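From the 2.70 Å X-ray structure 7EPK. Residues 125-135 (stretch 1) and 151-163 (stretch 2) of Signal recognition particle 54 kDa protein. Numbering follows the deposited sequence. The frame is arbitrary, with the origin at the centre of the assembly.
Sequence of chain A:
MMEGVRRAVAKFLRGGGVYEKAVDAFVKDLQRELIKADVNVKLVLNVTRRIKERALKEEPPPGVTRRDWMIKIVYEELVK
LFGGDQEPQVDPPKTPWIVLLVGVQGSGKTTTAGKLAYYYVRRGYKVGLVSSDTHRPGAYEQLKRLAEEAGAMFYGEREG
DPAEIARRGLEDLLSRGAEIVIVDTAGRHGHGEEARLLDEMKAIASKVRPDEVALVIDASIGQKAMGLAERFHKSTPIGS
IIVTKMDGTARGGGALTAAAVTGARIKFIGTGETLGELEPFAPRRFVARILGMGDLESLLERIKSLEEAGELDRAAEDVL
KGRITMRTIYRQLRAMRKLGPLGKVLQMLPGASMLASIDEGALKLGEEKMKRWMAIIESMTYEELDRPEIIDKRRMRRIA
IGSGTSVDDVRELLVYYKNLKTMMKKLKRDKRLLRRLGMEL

Stretch 1 125-135: YKVGLVSSDTH
Stretch 2 (151-163) GAMFYGEREGDPA

Val127 to Ser131 form an extended strand, and Met153 to Gly156 run alongside in the same direction, their axes 17° apart and 4.5 Å at closest. Gly128 lies opposite Met153 and Ser131 opposite Gly156 (both CA to CA 4.3 Å). Met153 N donates to Val127 O (2.9 Å), Leu129 N to Met153 O (3.0 Å), Tyr155 N weakly to Leu129 O (3.2 Å), and Ser131 N to Tyr155 O (2.9 Å).

Side chains alternate likewise. Met153 (chi1 m, chi2 and chi3 t) shares a face with Val130 (t) and Tyr155 (t); its extended thioether chain brings CE to 3.9 Å from CG of Lys126 (chi1 -138°, then p, t, t), methyl against aliphatic chain. On the other face lie Leu129 (m, t), Ser131 (t) and Phe154 (t, chi2 89°), whose CZ is 4.0 Å from Ser131 CB. Gly156 suits this spot because a CB would clash with Ser131 CB. Just before Met153, Ala152 CB meets Val127 CG1 (t) at 3.9 Å.

Tyr155 OH gives Glu157 OE2 (m, t) a very short 2.3 Å bond. Gly160 adopts phi 135°, psi 180°, which calls for glycine. Pro162 (C-gamma exo) has its CA-to-CB bond toward the first stretch, CB 4.1 Å from Ser132 O and CG 4.4 Å from Thr134 CB (chi1 -104°); Asp161 (t) caps that helix, OD1 weakly accepting from Ala163 N (3.5 Å).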

ATOM      1  N   TYR A 125      13.560 -12.556  13.817  1.00 69.26           N
ATOM      2  CA  TYR A 125      14.756 -12.886  13.003  1.00 63.05           C
ATOM      3  C   TYR A 125      15.966 -12.861  13.953  1.00 62.36           C
ATOM      4  O   TYR A 125      16.006 -11.958  14.839  1.00 51.73           O
ATOM      5  CB  TYR A 125      14.852 -11.918  11.813  1.00 58.20           C
ATOM      6  CG  TYR A 125      13.987 -12.259  10.620  1.00 55.92           C
ATOM      7  CD1 TYR A 125      14.245 -13.394   9.866  1.00 53.17           C
ATOM      8  CD2 TYR A 125      12.939 -11.441  10.206  1.00 53.78           C
ATOM      9  CE1 TYR A 125      13.488 -13.725   8.755  1.00 48.37           C
ATOM     10  CE2 TYR A 125      12.162 -11.763   9.100  1.00 50.86           C
ATOM     11  CZ  TYR A 125      12.437 -12.912   8.369  1.00 51.64           C
ATOM     12  OH  TYR A 125      11.714 -13.276   7.260  1.00 52.51           O
ATOM     13  N   LYS A 126      16.904 -13.811  13.785  1.00 62.97           N
ATOM     14  CA  LYS A 126      18.268 -13.793  14.407  1.00 61.77           C
ATOM     15  C   LYS A 126      19.169 -12.829  13.618  1.00 52.61           C
ATOM     16  O   LYS A 126      19.626 -13.195  12.503  1.00 48.59           O
ATOM     17  CB  LYS A 126      18.878 -15.201  14.459  1.00 69.17           C
ATOM     18  CG  LYS A 126      19.593 -15.541  15.760  1.00 81.01           C
ATOM     19  CD  LYS A 126      18.634 -15.632  16.929  1.00 94.80           C
ATOM     20  CE  LYS A 126      19.281 -15.988  18.249  1.00105.77           C
ATOM     21  NZ  LYS A 126      18.277 -15.958  19.341  1.00107.20           N
ATOM     22  N   VAL A 127      19.410 -11.644  14.173  1.00 46.88           N
ATOM     23  CA  VAL A 127      20.107 -10.518  13.485  1.00 53.24           C
ATOM     24  C   VAL A 127      21.517 -10.344  14.057  1.00 55.26           C
ATOM     25  O   VAL A 127      21.630 -10.229  15.302  1.00 57.46           O
ATOM     26  CB  VAL A 127      19.302  -9.217  13.648  1.00 55.66           C
ATOM     27  CG1 VAL A 127      19.999  -8.012  13.026  1.00 60.41           C
ATOM     28  CG2 VAL A 127      17.909  -9.376  13.083  1.00 58.52           C
ATOM     29  N   GLY A 128      22.526 -10.256  13.181  1.00 53.77           N
ATOM     30  CA  GLY A 128      23.871  -9.724  13.503  1.00 53.14           C
ATOM     31  C   GLY A 128      24.149  -8.414  12.775  1.00 52.08           C
ATOM     32  O   GLY A 128      23.641  -8.272  11.645  1.00 56.09           O
ATOM     33  N   LEU A 129      24.857  -7.472  13.427  1.00 51.70           N
ATOM     34  CA  LEU A 129      25.476  -6.248  12.826  1.00 48.54           C
ATOM     35  C   LEU A 129      26.992  -6.467  12.658  1.00 50.29           C
ATOM     36  O   LEU A 129      27.572  -7.311  13.356  1.00 57.49           O
ATOM     37  CB  LEU A 129      25.189  -5.026  13.706  1.00 47.96           C
ATOM     38  CG  LEU A 129      23.763  -4.458  13.617  1.00 51.06           C
ATOM     39  CD1 LEU A 129      23.402  -3.617  14.827  1.00 50.04           C
ATOM     40  CD2 LEU A 129      23.579  -3.614  12.375  1.00 49.99           C
ATOM     41  N   VAL A 130      27.621  -5.750  11.737  1.00 49.01           N
ATOM     42  CA  VAL A 130      29.081  -5.827  11.442  1.00 45.32           C
ATOM     43  C   VAL A 130      29.614  -4.401  11.319  1.00 51.77           C
ATOM     44  O   VAL A 130      29.129  -3.667  10.414  1.00 56.39           O
ATOM     45  CB  VAL A 130      29.325  -6.598  10.138  1.00 46.00           C
ATOM     46  CG1 VAL A 130      30.760  -6.479   9.657  1.00 50.69           C
ATOM     47  CG2 VAL A 130      28.911  -8.053  10.249  1.00 46.73           C
ATOM     48  N   SER A 131      30.580  -4.012  12.159  1.00 53.57           N
ATOM     49  CA  SER A 131      31.294  -2.707  12.045  1.00 52.72           C
ATOM     50  C   SER A 131      32.470  -2.858  11.067  1.00 51.64           C
ATOM     51  O   SER A 131      33.501  -3.450  11.441  1.00 45.19           O
ATOM     52  CB  SER A 131      31.740  -2.159  13.391  1.00 55.08           C
ATOM     53  OG  SER A 131      32.273  -0.839  13.261  1.00 58.40           O
ATOM     54  N   SER A 132      32.307  -2.367   9.838  1.00 55.25           N
ATOM     55  CA  SER A 132      33.375  -2.307   8.810  1.00 56.94           C
ATOM     56  C   SER A 132      34.034  -0.925   8.850  1.00 59.72           C
ATOM     57  O   SER A 132      35.181  -0.823   8.361  1.00 62.93           O
ATOM     58  CB  SER A 132      32.841  -2.601   7.433  1.00 60.28           C
ATOM     59  OG  SER A 132      32.392  -1.399   6.802  1.00 63.00           O
ATOM     60  N   ASP A 133      33.318   0.097   9.346  1.00 62.73           N
ATOM     61  CA  ASP A 133      33.791   1.507   9.360  1.00 64.02           C
ATOM     62  C   ASP A 133      35.118   1.547  10.114  1.00 70.82           C
ATOM     63  O   ASP A 133      35.168   1.049  11.247  1.00 73.83           O
ATOM     64  CB  ASP A 133      32.778   2.456   9.995  1.00 62.79           C
ATOM     65  CG  ASP A 133      33.135   3.934   9.905  1.00 62.92           C
ATOM     66  OD1 ASP A 133      34.207   4.256   9.312  1.00 47.62           O
ATOM     67  OD2 ASP A 133      32.315   4.768  10.425  1.00 60.72           O
ATOM     68  N   THR A 134      36.141   2.109   9.471  1.00 74.92           N
ATOM     69  CA  THR A 134      37.573   2.059   9.865  1.00 70.74           C
ATOM     70  C   THR A 134      38.076   3.482  10.160  1.00 69.38           C
ATOM     71  O   THR A 134      39.019   3.590  10.958  1.00 78.09           O
ATOM     72  CB  THR A 134      38.320   1.295   8.761  1.00 72.49           C
ATOM     73  OG1 THR A 134      38.587  -0.005   9.291  1.00 75.80           O
ATOM     74  CG2 THR A 134      39.586   1.955   8.255  1.00 73.41           C
ATOM     75  N   HIS A 135      37.424   4.506   9.585  1.00 65.70           N
ATOM     76  CA  HIS A 135      37.913   5.897   9.405  1.00 67.79           C
ATOM     77  C   HIS A 135      37.319   6.825  10.463  1.00 63.66           C
ATOM     78  O   HIS A 135      38.033   7.720  10.933  1.00 65.30           O
ATOM     79  CB  HIS A 135      37.551   6.426   8.012  1.00 70.56           C
ATOM     80  CG  HIS A 135      37.965   5.541   6.893  1.00 74.94           C
ATOM     81  ND1 HIS A 135      39.267   5.116   6.732  1.00 87.65           N
ATOM     82  CD2 HIS A 135      37.257   5.005   5.874  1.00 89.59           C
ATOM     83  CE1 HIS A 135      39.346   4.347   5.660  1.00 95.70           C
ATOM     84  NE2 HIS A 135      38.120   4.260   5.115  1.00 92.66           N
ATOM     85  N   GLY A 151      19.271  -6.025  20.741  1.00 66.59           N
ATOM     86  CA  GLY A 151      19.192  -7.478  20.968  1.00 72.13           C
ATOM     87  C   GLY A 151      19.602  -8.242  19.726  1.00 68.66           C
ATOM     88  O   GLY A 151      18.900  -9.187  19.359  1.00 69.82           O
ATOM     89  N   ALA A 152      20.721  -7.843  19.121  1.00 72.74           N
ATOM     90  CA  ALA A 152      21.319  -8.464  17.915  1.00 74.00           C
ATOM     91  C   ALA A 152      22.797  -8.738  18.184  1.00 65.62           C
ATOM     92  O   ALA A 152      23.432  -7.888  18.850  1.00 68.95           O
ATOM     93  CB  ALA A 152      21.153  -7.554  16.715  1.00 75.80           C
ATOM     94  N   MET A 153      23.318  -9.846  17.646  1.00 55.17           N
ATOM     95  CA  MET A 153      24.755 -10.207  17.730  1.00 55.85           C
ATOM     96  C   MET A 153      25.587  -9.111  17.055  1.00 56.74           C
ATOM     97  O   MET A 153      25.015  -8.253  16.368  1.00 55.18           O
ATOM     98  CB  MET A 153      25.040 -11.555  17.071  1.00 56.72           C
ATOM     99  CG  MET A 153      24.270 -12.709  17.689  1.00 56.68           C
ATOM    100  SD  MET A 153      24.461 -14.262  16.760  1.00 67.53           S
ATOM    101  CE  MET A 153      23.066 -15.170  17.429  1.00 75.90           C
ATOM    102  N   PHE A 154      26.895  -9.111  17.287  1.00 60.53           N
ATOM    103  CA  PHE A 154      27.820  -8.064  16.789  1.00 59.04           C
ATOM    104  C   PHE A 154      29.144  -8.700  16.383  1.00 61.01           C
ATOM    105  O   PHE A 154      29.510  -9.779  16.879  1.00 68.81           O
ATOM    106  CB  PHE A 154      28.048  -6.979  17.841  1.00 57.39           C
ATOM    107  CG  PHE A 154      29.101  -5.956  17.487  1.00 60.25           C
ATOM    108  CD1 PHE A 154      28.775  -4.807  16.784  1.00 60.67           C
ATOM    109  CD2 PHE A 154      30.419  -6.122  17.887  1.00 64.18           C
ATOM    110  CE1 PHE A 154      29.749  -3.869  16.472  1.00 61.27           C
ATOM    111  CE2 PHE A 154      31.391  -5.183  17.572  1.00 62.77           C
ATOM    112  CZ  PHE A 154      31.056  -4.060  16.860  1.00 60.02           C
ATOM    113  N   TYR A 155      29.825  -8.034  15.460  1.00 59.56           N
ATOM    114  CA  TYR A 155      31.228  -8.301  15.103  1.00 54.66           C
ATOM    115  C   TYR A 155      31.779  -7.070  14.397  1.00 58.09           C
ATOM    116  O   TYR A 155      31.097  -6.546  13.515  1.00 51.94           O
ATOM    117  CB  TYR A 155      31.351  -9.532  14.219  1.00 54.12           C
ATOM    118  CG  TYR A 155      32.774  -9.793  13.813  1.00 61.80           C
ATOM    119  CD1 TYR A 155      33.412  -8.966  12.906  1.00 59.94           C
ATOM    120  CD2 TYR A 155      33.504 -10.828  14.377  1.00 67.18           C
ATOM    121  CE1 TYR A 155      34.721  -9.198  12.526  1.00 63.25           C
ATOM    122  CE2 TYR A 155      34.819 -11.066  14.010  1.00 64.48           C
ATOM    123  CZ  TYR A 155      35.424 -10.247  13.077  1.00 57.49           C
ATOM    124  OH  TYR A 155      36.703 -10.450  12.679  1.00 56.91           O
ATOM    125  N   GLY A 156      32.986  -6.658  14.787  1.00 63.63           N
ATOM    126  CA  GLY A 156      33.712  -5.525  14.200  1.00 63.81           C
ATOM    127  C   GLY A 156      35.204  -5.597  14.466  1.00 63.20           C
ATOM    128  O   GLY A 156      35.631  -6.375  15.302  1.00 61.11           O
ATOM    129  N   GLU A 157      35.958  -4.784  13.739  1.00 66.62           N
ATOM    130  CA  GLU A 157      37.397  -4.510  13.920  1.00 58.57           C
ATOM    131  C   GLU A 157      37.601  -3.027  13.605  1.00 66.02           C
ATOM    132  O   GLU A 157      37.092  -2.573  12.561  1.00 66.78           O
ATOM    133  CB  GLU A 157      38.215  -5.368  12.965  1.00 55.74           C
ATOM    134  CG  GLU A 157      37.982  -6.858  13.118  1.00 54.69           C
ATOM    135  CD  GLU A 157      38.572  -7.667  11.972  1.00 62.79           C
ATOM    136  OE1 GLU A 157      39.544  -7.168  11.291  1.00 60.30           O
ATOM    137  OE2 GLU A 157      38.068  -8.799  11.740  1.00 57.98           O
ATOM    138  N   ARG A 158      38.321  -2.312  14.468  1.00 69.22           N
ATOM    139  CA  ARG A 158      38.559  -0.849  14.366  1.00 66.75           C
ATOM    140  C   ARG A 158      39.652  -0.542  13.323  1.00 66.42           C
ATOM    141  O   ARG A 158      39.789   0.647  12.959  1.00 70.61           O
ATOM    142  CB  ARG A 158      38.991  -0.310  15.731  1.00 68.87           C
ATOM    143  CG  ARG A 158      38.096  -0.684  16.902  1.00 62.28           C
ATOM    144  CD  ARG A 158      38.761  -0.241  18.192  1.00 56.77           C
ATOM    145  NE  ARG A 158      37.889  -0.443  19.332  1.00 58.74           N
ATOM    146  CZ  ARG A 158      37.686  -1.615  19.939  1.00 60.72           C
ATOM    147  NH1 ARG A 158      38.303  -2.706  19.514  1.00 54.82           N
ATOM    148  NH2 ARG A 158      36.862  -1.691  20.975  1.00 62.24           N
ATOM    149  N   GLU A 159      40.402  -1.558  12.872  1.00 67.07           N
ATOM    150  CA  GLU A 159      41.640  -1.436  12.046  1.00 67.10           C
ATOM    151  C   GLU A 159      41.683  -2.617  11.084  1.00 58.32           C
ATOM    152  O   GLU A 159      41.289  -3.699  11.526  1.00 65.68           O
ATOM    153  CB  GLU A 159      42.903  -1.472  12.920  1.00 81.12           C
ATOM    154  CG  GLU A 159      43.062  -2.740  13.779  1.00 85.68           C
ATOM    155  CD  GLU A 159      43.826  -3.915  13.167  1.00103.42           C
ATOM    156  OE1 GLU A 159      44.828  -3.674  12.465  1.00118.64           O
ATOM    157  OE2 GLU A 159      43.432  -5.085  13.399  1.00117.83           O
ATOM    158  N   GLY A 160      42.136  -2.412   9.844  1.00 57.94           N
ATOM    159  CA  GLY A 160      42.386  -3.482   8.854  1.00 53.35           C
ATOM    160  C   GLY A 160      41.843  -3.143   7.482  1.00 52.86           C
ATOM    161  O   GLY A 160      41.292  -2.025   7.324  1.00 55.31           O
ATOM    162  N   ASP A 161      42.022  -4.060   6.522  1.00 54.56           N
ATOM    163  CA  ASP A 161      41.324  -4.048   5.202  1.00 62.49           C
ATOM    164  C   ASP A 161      39.814  -4.132   5.463  1.00 63.16           C
ATOM    165  O   ASP A 161      39.303  -5.152   5.933  1.00 57.37           O
ATOM    166  CB  ASP A 161      41.816  -5.174   4.278  1.00 59.26           C
ATOM    167  CG  ASP A 161      41.108  -5.280   2.934  1.00 57.24           C
ATOM    168  OD1 ASP A 161      40.528  -4.259   2.467  1.00 56.35           O
ATOM    169  OD2 ASP A 161      41.136  -6.394   2.363  1.00 55.64           O
ATOM    170  N   PRO A 162      39.040  -3.065   5.167  1.00 56.35           N
ATOM    171  CA  PRO A 162      37.601  -3.075   5.440  1.00 60.79           C
ATOM    172  C   PRO A 162      36.854  -4.260   4.798  1.00 55.67           C
ATOM    173  O   PRO A 162      35.966  -4.796   5.428  1.00 63.28           O
ATOM    174  CB  PRO A 162      37.137  -1.719   4.888  1.00 60.20           C
ATOM    175  CG  PRO A 162      38.378  -0.861   4.937  1.00 55.33           C
ATOM    176  CD  PRO A 162      39.491  -1.810   4.555  1.00 53.07           C
ATOM    177  N   ALA A 163      37.254  -4.669   3.594  1.00 53.43           N
ATOM    178  CA  ALA A 163      36.663  -5.816   2.869  1.00 52.46           C
ATOM    179  C   ALA A 163      36.842  -7.087   3.697  1.00 55.38           C
ATOM    180  O   ALA A 163      35.863  -7.851   3.817  1.00 56.24           O
ATOM    181  CB  ALA A 163      37.283  -5.967   1.511  1.00 52.79           C
TER